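Local coordinates for 35 kDa hemin binding protein (Porphyromonas gingivalis, PDB 5Y1A) that probably binds hemin, carries a thioredoxin domain joined to a beta-sandwich, and travels as a cargo of the type IX secretion system, at residues Q93-L98 against L102-F107; L149-G154 against T245-F250; V251-P254 against E259-S262. All coordinates share one frame; numbering follows the deposited sequence. Where two conformers were deposited one is given.

Contact 1 of 3, residues Q93-L98 against L102-F107; sequences QLFIAL and LGIPGF
Ile104 and Phe95 approach from opposite directions, one from the loop that follows helix 89-102, the other from within that helix. Along the isoleucine, CB lies 4.0 Å from CZ of Phe95. The side chain then forks at chi1 -59°, which sets CG2 anti to the backbone N and sends CG1 anti to the carbonyl carbon. Through this fork both branches meet the helix: CG2 sits 3.8 Å from Phe95 CZ, while CG1 carries CD1 farther along. CD1 approaches Phe95 CE1 at 3.6 Å and the backbone C of Leu98 at 3.8 Å, so the tip fills the corner between the ring and the last turn of the segment. CD1 also meets Leu98 CB, at 4.0 Å.

The same corner of the Phe95 ring serves a second aromatic. With CG of Phe95 anti to its backbone N (chi1 -179°), its CE1 reaches CE1 of Phe107 at 3.5 Å. The two planes are nearly perpendicular, at 89°, yet the meeting is oblique. Seen from Phe107, the Phe95 atoms lie at the ring edge, near its plane. The helix runs on to Leu102, whose N donates to Leu98 O over 2.8 Å. Gly103, the first residue to leave helical angles, has positive phi, and the chain turns aside there, across the helix direction. Asp99 OD1 receives the N-H of Ile104 just past this turn, and Phe43 of strand 34-44 packs on Leu98, Ile104 and Phe107.

Phe107 also touches Cys48, part of a CxxC pattern at a helix start that resembles the thioredoxin redox motif. The interface is thus apolar apart from one helical hydrogen bond, and its cohesion comes from close hydrocarbon packing that links this helix end to the loop beside the probable redox cysteines.

Contact 2 of 3, residues L149-G154 against T245-F250; sequences LKLTKG and TDVLAF
Leu149 lies over the stretch from Val247 to Ala249, its two methyls divided between them. CG is anti to the carbonyl carbon (chi1 -77°) and the fork beyond it spreads its methyls along the strand: CD1 meets Ala249 CB at 4.0 Å, whereas CD2 comes to 3.1 Å from the carbonyl O of Val247. That second approach is tight for a methyl carbon against an oxygen. The same CD2 is 4.2 Å from Val247 CG1.

Val247 is thereby shared. Its CG1 faces Leu149, and its CG2 is turned to Leu151, whose CD1 it meets at 4.0 Å. The Leu151 and Val247 side chains cross obliquely, and CB of Val247 stands 4.0 Å from Leu151 CD2 as well, so both methyls of the leucine bear on the valine.

The short strand segments run at 147° between their N-to-C directions and approach no closer than 9.0 Å along their axes. No hydrogen bond passes between them. Such a separation is that of facing sheets: strand 145-153 belongs to the sheet containing 161-169, and strand 245-252 to the antiparallel sheet with 179-186 and 263-270, the two layers of the beta-sandwich. Phe165 of strand 161-169, the strand beside 145-153, packs on Leu149, Val247 and Ala249, reaching into the same interlayer core.

With four apolar side chains and no polar pairing across the gap, the contact amounts to hydrophobic core between the layers. Polar side chains of these strands pair away from it, as Lys150 does in a salt bridge with Glu275. The sheets are therefore held here by the burial of hydrocarbon.

Contact 3 of 3, residues V251-P254 against E259-S262; sequences VHHP and ENHS
His253 and Asn260 lean across each other with the imidazole and amide planes 49° apart. Asn260 CG is anti to the backbone N (chi1 -169°), which carries the amide over to His253 CD2. The histidine ring touches through CD2, which lies 3.5 Å from Asn260 OD1 in an oblique approach; Ser262 OG comes to the ring edge, near its plane, at 3.6 Å from CD2. At the root of the side chain, CB packs 3.2 Å from the backbone O of Asn260.

The amide is held in its attitude by an Asx turn. OD1 accepts Ser262 N at 3.0 Å, with that donor tilted from the carbonyl plane, and Ser262 OG at 2.6 Å, in the plane on a lone pair. The backbones are joined by His253 N donating to Ser262 O at 2.9 Å. Water bridges His253 O and His261 O, and His252 ND1, with the acceptor in its ring plane, donates to the same His253 O from above the carbonyl plane. His252 NE2 is hydrogen-bonded to Thr181 OG1.

This loop links strand 245-252 to strand 263-270 in the antiparallel sheet. The His261 side chain touches Thr101 and Leu102 of helix 89-102, and its NE2 is hydrogen-bonded to Glu116 O.

Overall arrangement
The three contacts follow one another along the chain. Contacts 2 and 3 adjoin on strand 245-252, contact 2 in the sandwich core and contact 3 where that strand ends, with centres 22 Å apart. Contact 1 belongs to the thioredoxin-like part, and its centre lies 25 Å from that of contact 2, their nearest atoms staying about 7 Å apart without touching. It does meet contact 3, centre to centre 16 Å: Leu102 CD2 is 3.9 Å from His261 NE2, a packing contact between the helix end and the sandwich loop. Among the three, contact 1 reaches the probable redox site, where Phe107 touches Cys48 of the thioredoxin-like CxxC pattern.

Contact 1 of 3, residues Q93-L98 against L102-F107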
loop_
_atom_site.group_PDB
_atom_site.type_symbol
_atom_site.label_atom_id
_atom_site.label_comp_id
_atom_site.label_asym_id
_atom_site.label_seq_id
_atom_site.Cartn_x
_atom_site.Cartn_y
_atom_site.Cartn_z
ATOM N N GLN A 93 -3.532 -3.642 14.203
ATOM C CA GLN A 93 -4.947 -4.038 14.126
ATOM C C GLN A 93 -5.170 -5.060 13.031
ATOM O O GLN A 93 -5.930 -6.033 13.213
ATOM C CB GLN A 93 -5.859 -2.829 13.885
ATOM C CG GLN A 93 -6.055 -1.927 15.101
ATOM C CD GLN A 93 -6.467 -2.690 16.342
ATOM O OE1 GLN A 93 -7.499 -3.373 16.360
ATOM N NE2 GLN A 93 -5.674 -2.561 17.398
ATOM N N LEU A 94 -4.513 -4.836 11.884
ATOM C CA LEU A 94 -4.579 -5.798 10.768
ATOM C C LEU A 94 -4.032 -7.168 11.212
ATOM O O LEU A 94 -4.671 -8.211 10.960
ATOM C CB LEU A 94 -3.796 -5.280 9.571
ATOM C CG LEU A 94 -3.707 -6.250 8.385
ATOM C CD1 LEU A 94 -5.067 -6.488 7.744
ATOM C CD2 LEU A 94 -2.710 -5.682 7.348
ATOM N N PHE A 95 -2.873 -7.158 11.868
ATOM C CA PHE A 95 -2.293 -8.397 12.386
ATOM C C PHE A 95 -3.257 -9.121 13.326
ATOM O O PHE A 95 -3.512 -10.316 13.167
ATOM C CB PHE A 95 -0.943 -8.193 13.085
ATOM C CG PHE A 95 -0.383 -9.485 13.579
ATOM C CD1 PHE A 95 0.328 -10.315 12.725
ATOM C CD2 PHE A 95 -0.702 -9.939 14.855
ATOM C CE1 PHE A 95 0.776 -11.593 13.179
ATOM C CE2 PHE A 95 -0.254 -11.195 15.325
ATOM C CZ PHE A 95 0.471 -12.019 14.477
ATOM N N ILE A 96 -3.786 -8.403 14.303
ATOM C CA ILE A 96 -4.740 -8.994 15.264
ATOM C C ILE A 96 -5.925 -9.678 14.565
ATOM O O ILE A 96 -6.347 -10.765 14.972
ATOM C CB ILE A 96 -5.225 -7.894 16.250
ATOM C CG1 ILE A 96 -4.056 -7.539 17.183
ATOM C CG2 ILE A 96 -6.516 -8.320 17.022
ATOM C CD1 ILE A 96 -4.288 -6.250 17.995
ATOM N N ALA A 97 -6.434 -9.044 13.510
ATOM C CA ALA A 97 -7.534 -9.582 12.725
ATOM C C ALA A 97 -7.123 -10.852 11.995
ATOM O O ALA A 97 -7.851 -11.849 12.013
ATOM C CB ALA A 97 -8.070 -8.508 11.720
ATOM N N LEU A 98 -5.943 -10.818 11.375
ATOM C CA LEU A 98 -5.407 -11.964 10.631
ATOM C C LEU A 98 -5.133 -13.113 11.603
ATOM O O LEU A 98 -5.356 -14.279 11.270
ATOM C CB LEU A 98 -4.124 -11.565 9.882
ATOM C CG LEU A 98 -4.392 -10.720 8.617
ATOM C CD1 LEU A 98 -3.120 -10.076 8.086
ATOM C CD2 LEU A 98 -5.068 -11.583 7.527
ATOM N N LEU A 102 -6.604 -16.745 11.164
ATOM C CA LEU A 102 -5.697 -17.792 10.696
ATOM C C LEU A 102 -4.969 -18.572 11.800
ATOM O O LEU A 102 -4.568 -19.744 11.598
ATOM C CB LEU A 102 -4.665 -17.183 9.732
ATOM C CG LEU A 102 -5.211 -16.471 8.501
ATOM C CD1 LEU A 102 -4.067 -15.650 7.893
ATOM C CD2 LEU A 102 -5.705 -17.519 7.494
ATOM N N GLY A 103 -4.800 -17.933 12.960
ATOM C CA GLY A 103 -4.088 -18.554 14.076
ATOM C C GLY A 103 -2.588 -18.549 13.776
ATOM O O GLY A 103 -2.029 -19.573 13.394
ATOM N N ILE A 104 -1.959 -17.394 13.972
ATOM C CA ILE A 104 -0.533 -17.169 13.651
ATOM C C ILE A 104 0.307 -17.461 14.887
ATOM O O ILE A 104 0.304 -16.687 15.828
ATOM C CB ILE A 104 -0.321 -15.690 13.188
ATOM C CG1 ILE A 104 -1.204 -15.439 11.956
ATOM C CG2 ILE A 104 1.188 -15.403 12.894
ATOM C CD1 ILE A 104 -1.404 -13.961 11.579
ATOM N N PRO A 105 1.039 -18.582 14.865
ATOM C CA PRO A 105 1.676 -19.112 16.082
ATOM C C PRO A 105 3.037 -18.488 16.438
ATOM O O PRO A 105 3.469 -18.597 17.578
ATOM C CB PRO A 105 1.857 -20.591 15.744
ATOM C CG PRO A 105 2.074 -20.625 14.242
ATOM C CD PRO A 105 1.248 -19.459 13.688
ATOM N N GLY A 106 3.679 -17.842 15.477
ATOM C CA GLY A 106 5.081 -17.401 15.609
ATOM C C GLY A 106 5.538 -16.789 14.294
ATOM O O GLY A 106 4.787 -16.790 13.313
ATOM N N PHE A 107 6.754 -16.260 14.284
ATOM C CA PHE A 107 7.319 -15.587 13.099
ATOM C C PHE A 107 8.644 -16.238 12.678
ATOM O O PHE A 107 9.372 -16.787 13.523
ATOM C CB PHE A 107 7.618 -14.093 13.379
ATOM C CG PHE A 107 6.428 -13.251 13.799
ATOM C CD1 PHE A 107 5.120 -13.574 13.425
ATOM C CD2 PHE A 107 6.654 -12.083 14.535
ATOM C CE1 PHE A 107 4.021 -12.769 13.823
ATOM C CE2 PHE A 107 5.575 -11.253 14.933
ATOM C CZ PHE A 107 4.267 -11.611 14.589
#

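Contact 2 of 3, residues L149-G154 against T245-F250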
loop_
_atom_site.group_PDB
_atom_site.type_symbol
_atom_site.label_atom_id
_atom_site.label_comp_id
_atom_site.label_asym_id
_atom_site.label_seq_id
_atom_site.Cartn_x
_atom_site.Cartn_y
_atom_site.Cartn_z
ATOM N N LEU A 149 -6.851 -1.487 -10.955
ATOM C CA LEU A 149 -6.525 -0.296 -10.179
ATOM C C LEU A 149 -6.108 0.844 -11.088
ATOM O O LEU A 149 -5.291 0.659 -12.020
ATOM C CB LEU A 149 -5.359 -0.610 -9.235
ATOM C CG LEU A 149 -5.585 -1.409 -7.957
ATOM C CD1 LEU A 149 -6.037 -2.863 -8.239
ATOM C CD2 LEU A 149 -4.291 -1.390 -7.178
ATOM N N LYS A 150 -6.693 2.012 -10.832
ATOM C CA LYS A 150 -6.230 3.255 -11.435
ATOM C C LYS A 150 -5.854 4.183 -10.292
ATOM O O LYS A 150 -6.709 4.589 -9.489
ATOM C CB LYS A 150 -7.286 3.871 -12.369
ATOM C CG LYS A 150 -6.941 5.287 -12.873
ATOM C CD LYS A 150 -5.605 5.354 -13.615
ATOM C CE LYS A 150 -5.221 6.840 -13.849
ATOM N NZ LYS A 150 -4.083 7.024 -14.794
ATOM N N LEU A 151 -4.575 4.509 -10.227
ATOM C CA LEU A 151 -4.061 5.361 -9.163
ATOM C C LEU A 151 -3.737 6.742 -9.694
ATOM O O LEU A 151 -3.352 6.879 -10.859
ATOM C CB LEU A 151 -2.766 4.763 -8.589
ATOM C CG LEU A 151 -2.818 3.301 -8.131
ATOM C CD1 LEU A 151 -1.452 2.903 -7.549
ATOM C CD2 LEU A 151 -3.961 3.077 -7.092
ATOM N N THR A 152 -3.828 7.744 -8.816
ATOM C CA THR A 152 -3.190 9.051 -9.098
ATOM C C THR A 152 -2.394 9.456 -7.872
ATOM O O THR A 152 -2.782 9.154 -6.737
ATOM C CB THR A 152 -4.175 10.181 -9.526
ATOM O OG1 THR A 152 -4.959 10.613 -8.401
ATOM C CG2 THR A 152 -5.095 9.745 -10.674
ATOM N N LYS A 153 -1.266 10.125 -8.076
ATOM C CA LYS A 153 -0.465 10.559 -6.936
ATOM C C LYS A 153 -0.588 12.040 -6.634
ATOM O O LYS A 153 -0.724 12.848 -7.547
ATOM C CB LYS A 153 0.999 10.180 -7.099
ATOM C CG LYS A 153 1.665 10.766 -8.310
ATOM C CD LYS A 153 3.116 10.323 -8.347
ATOM C CE LYS A 153 3.828 11.005 -9.517
ATOM N NZ LYS A 153 5.260 10.545 -9.637
ATOM N N GLY A 154 -0.549 12.366 -5.345
ATOM C CA GLY A 154 -0.590 13.755 -4.889
ATOM C C GLY A 154 0.739 14.381 -5.218
ATOM O O GLY A 154 1.707 13.662 -5.399
ATOM N N THR A 245 6.504 2.962 -3.620
ATOM C CA THR A 245 5.265 2.490 -2.999
ATOM C C THR A 245 4.369 1.843 -4.045
ATOM O O THR A 245 4.349 2.262 -5.208
ATOM C CB THR A 245 4.468 3.628 -2.294
ATOM O OG1 THR A 245 4.258 4.722 -3.199
ATOM C CG2 THR A 245 5.208 4.116 -1.066
ATOM N N ASP A 246 3.630 0.816 -3.611
ATOM C CA ASP A 246 2.617 0.139 -4.425
ATOM C C ASP A 246 1.258 0.236 -3.711
ATOM O O ASP A 246 1.223 0.397 -2.490
ATOM C CB ASP A 246 2.959 -1.352 -4.575
ATOM C CG ASP A 246 4.243 -1.586 -5.375
ATOM O OD1 ASP A 246 4.428 -0.905 -6.405
ATOM O OD2 ASP A 246 5.061 -2.436 -4.967
ATOM N N VAL A 247 0.163 0.110 -4.463
ATOM C CA VAL A 247 -1.162 -0.124 -3.840
ATOM C C VAL A 247 -1.625 -1.474 -4.336
ATOM O O VAL A 247 -1.631 -1.746 -5.556
ATOM C CB VAL A 247 -2.223 0.947 -4.172
ATOM C CG1 VAL A 247 -3.607 0.556 -3.559
ATOM C CG2 VAL A 247 -1.773 2.307 -3.646
ATOM N N LEU A 248 -1.971 -2.322 -3.383
ATOM C CA LEU A 248 -2.519 -3.646 -3.649
ATOM C C LEU A 248 -3.990 -3.633 -3.230
ATOM O O LEU A 248 -4.323 -3.178 -2.116
ATOM C CB LEU A 248 -1.763 -4.674 -2.799
ATOM C CG LEU A 248 -2.365 -6.088 -2.655
ATOM C CD1 LEU A 248 -2.350 -6.798 -4.021
ATOM C CD2 LEU A 248 -1.567 -6.880 -1.681
ATOM N N ALA A 249 -4.865 -4.157 -4.075
ATOM C CA ALA A 249 -6.263 -4.348 -3.673
ATOM C C ALA A 249 -6.645 -5.777 -3.935
ATOM O O ALA A 249 -6.212 -6.386 -4.942
ATOM C CB ALA A 249 -7.184 -3.417 -4.457
ATOM N N PHE A 250 -7.472 -6.326 -3.043
ATOM C CA PHE A 250 -7.971 -7.675 -3.290
ATOM C C PHE A 250 -9.419 -7.884 -2.852
ATOM O O PHE A 250 -9.869 -7.292 -1.854
ATOM C CB PHE A 250 -7.027 -8.742 -2.723
ATOM C CG PHE A 250 -6.647 -8.555 -1.284
ATOM C CD1 PHE A 250 -7.412 -9.140 -0.258
ATOM C CD2 PHE A 250 -5.488 -7.850 -0.954
ATOM C CE1 PHE A 250 -7.027 -9.003 1.097
ATOM C CE2 PHE A 250 -5.076 -7.692 0.406
ATOM C CZ PHE A 250 -5.859 -8.280 1.430
#

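Contact 3 of 3, residues V251-P254 against E259-S262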
loop_
_atom_site.group_PDB
_atom_site.type_symbol
_atom_site.label_atom_id
_atom_site.label_comp_id
_atom_site.label_asym_id
_atom_site.label_seq_id
_atom_site.Cartn_x
_atom_site.Cartn_y
_atom_site.Cartn_z
ATOM N N VAL A 251 -10.134 -8.697 -3.635
ATOM C CA VAL A 251 -11.502 -9.141 -3.330
ATOM C C VAL A 251 -11.418 -10.456 -2.545
ATOM O O VAL A 251 -10.661 -11.376 -2.902
ATOM C CB VAL A 251 -12.304 -9.358 -4.641
ATOM C CG1 VAL A 251 -13.727 -9.790 -4.332
ATOM C CG2 VAL A 251 -12.311 -8.066 -5.511
ATOM N N HIS A 252 -12.171 -10.548 -1.450
ATOM C CA HIS A 252 -12.040 -11.700 -0.576
ATOM C C HIS A 252 -13.331 -11.994 0.152
ATOM O O HIS A 252 -14.192 -11.114 0.301
ATOM C CB HIS A 252 -10.885 -11.473 0.429
ATOM C CG HIS A 252 -11.040 -10.251 1.303
ATOM N ND1 HIS A 252 -11.623 -10.303 2.551
ATOM C CD2 HIS A 252 -10.626 -8.970 1.137
ATOM C CE1 HIS A 252 -11.583 -9.102 3.111
ATOM N NE2 HIS A 252 -10.989 -8.270 2.265
ATOM N N HIS A 253 -13.457 -13.241 0.606
ATOM C CA HIS A 253 -14.526 -13.633 1.504
ATOM C C HIS A 253 -14.295 -13.030 2.897
ATOM O O HIS A 253 -13.172 -12.676 3.256
ATOM C CB HIS A 253 -14.621 -15.162 1.553
ATOM C CG HIS A 253 -15.031 -15.774 0.235
ATOM N ND1 HIS A 253 -16.324 -15.719 -0.236
ATOM C CD2 HIS A 253 -14.313 -16.430 -0.706
ATOM C CE1 HIS A 253 -16.390 -16.331 -1.410
ATOM N NE2 HIS A 253 -15.180 -16.762 -1.724
ATOM N N PRO A 254 -15.366 -12.886 3.680
ATOM C CA PRO A 254 -15.222 -12.275 5.008
ATOM C C PRO A 254 -14.236 -13.027 5.902
ATOM O O PRO A 254 -14.241 -14.259 5.923
ATOM C CB PRO A 254 -16.653 -12.349 5.580
ATOM C CG PRO A 254 -17.549 -12.415 4.353
ATOM C CD PRO A 254 -16.765 -13.232 3.360
ATOM N N GLU A 259 -15.094 -21.203 7.329
ATOM C CA GLU A 259 -15.106 -22.215 6.269
ATOM C C GLU A 259 -14.373 -21.767 5.006
ATOM O O GLU A 259 -13.781 -22.583 4.307
ATOM C CB GLU A 259 -16.550 -22.577 5.902
ATOM C CG GLU A 259 -17.300 -23.391 6.967
ATOM C CD GLU A 259 -17.584 -22.616 8.229
ATOM O OE1 GLU A 259 -17.993 -21.435 8.127
ATOM O OE2 GLU A 259 -17.410 -23.198 9.325
ATOM N N ASN A 260 -14.453 -20.473 4.713
ATOM C CA ASN A 260 -13.822 -19.858 3.527
ATOM C C ASN A 260 -13.700 -18.356 3.739
ATOM O O ASN A 260 -14.688 -17.624 3.615
ATOM C CB ASN A 260 -14.626 -20.143 2.247
ATOM C CG ASN A 260 -13.877 -19.764 0.989
ATOM O OD1 ASN A 260 -12.835 -19.097 1.032
ATOM N ND2 ASN A 260 -14.396 -20.191 -0.146
ATOM N N HIS A 261 -12.488 -17.924 4.096
ATOM C CA HIS A 261 -12.140 -16.515 4.278
ATOM C C HIS A 261 -11.037 -16.177 3.245
ATOM O O HIS A 261 -10.183 -15.289 3.467
ATOM C CB HIS A 261 -11.667 -16.282 5.728
ATOM C CG HIS A 261 -10.815 -17.404 6.255
ATOM N ND1 HIS A 261 -11.326 -18.435 7.024
ATOM C CD2 HIS A 261 -9.501 -17.687 6.076
ATOM C CE1 HIS A 261 -10.352 -19.291 7.308
ATOM N NE2 HIS A 261 -9.241 -18.871 6.729
ATOM N N SER A 262 -11.064 -16.876 2.105
ATOM C CA SER A 262 -9.958 -16.765 1.127
ATOM C C SER A 262 -10.006 -15.478 0.309
ATOM O O SER A 262 -11.075 -14.857 0.134
ATOM C CB SER A 262 -9.916 -17.994 0.186
ATOM O OG SER A 262 -11.079 -18.043 -0.636
HETATM O O HOH W 1 -10.565 -12.850 4.577
#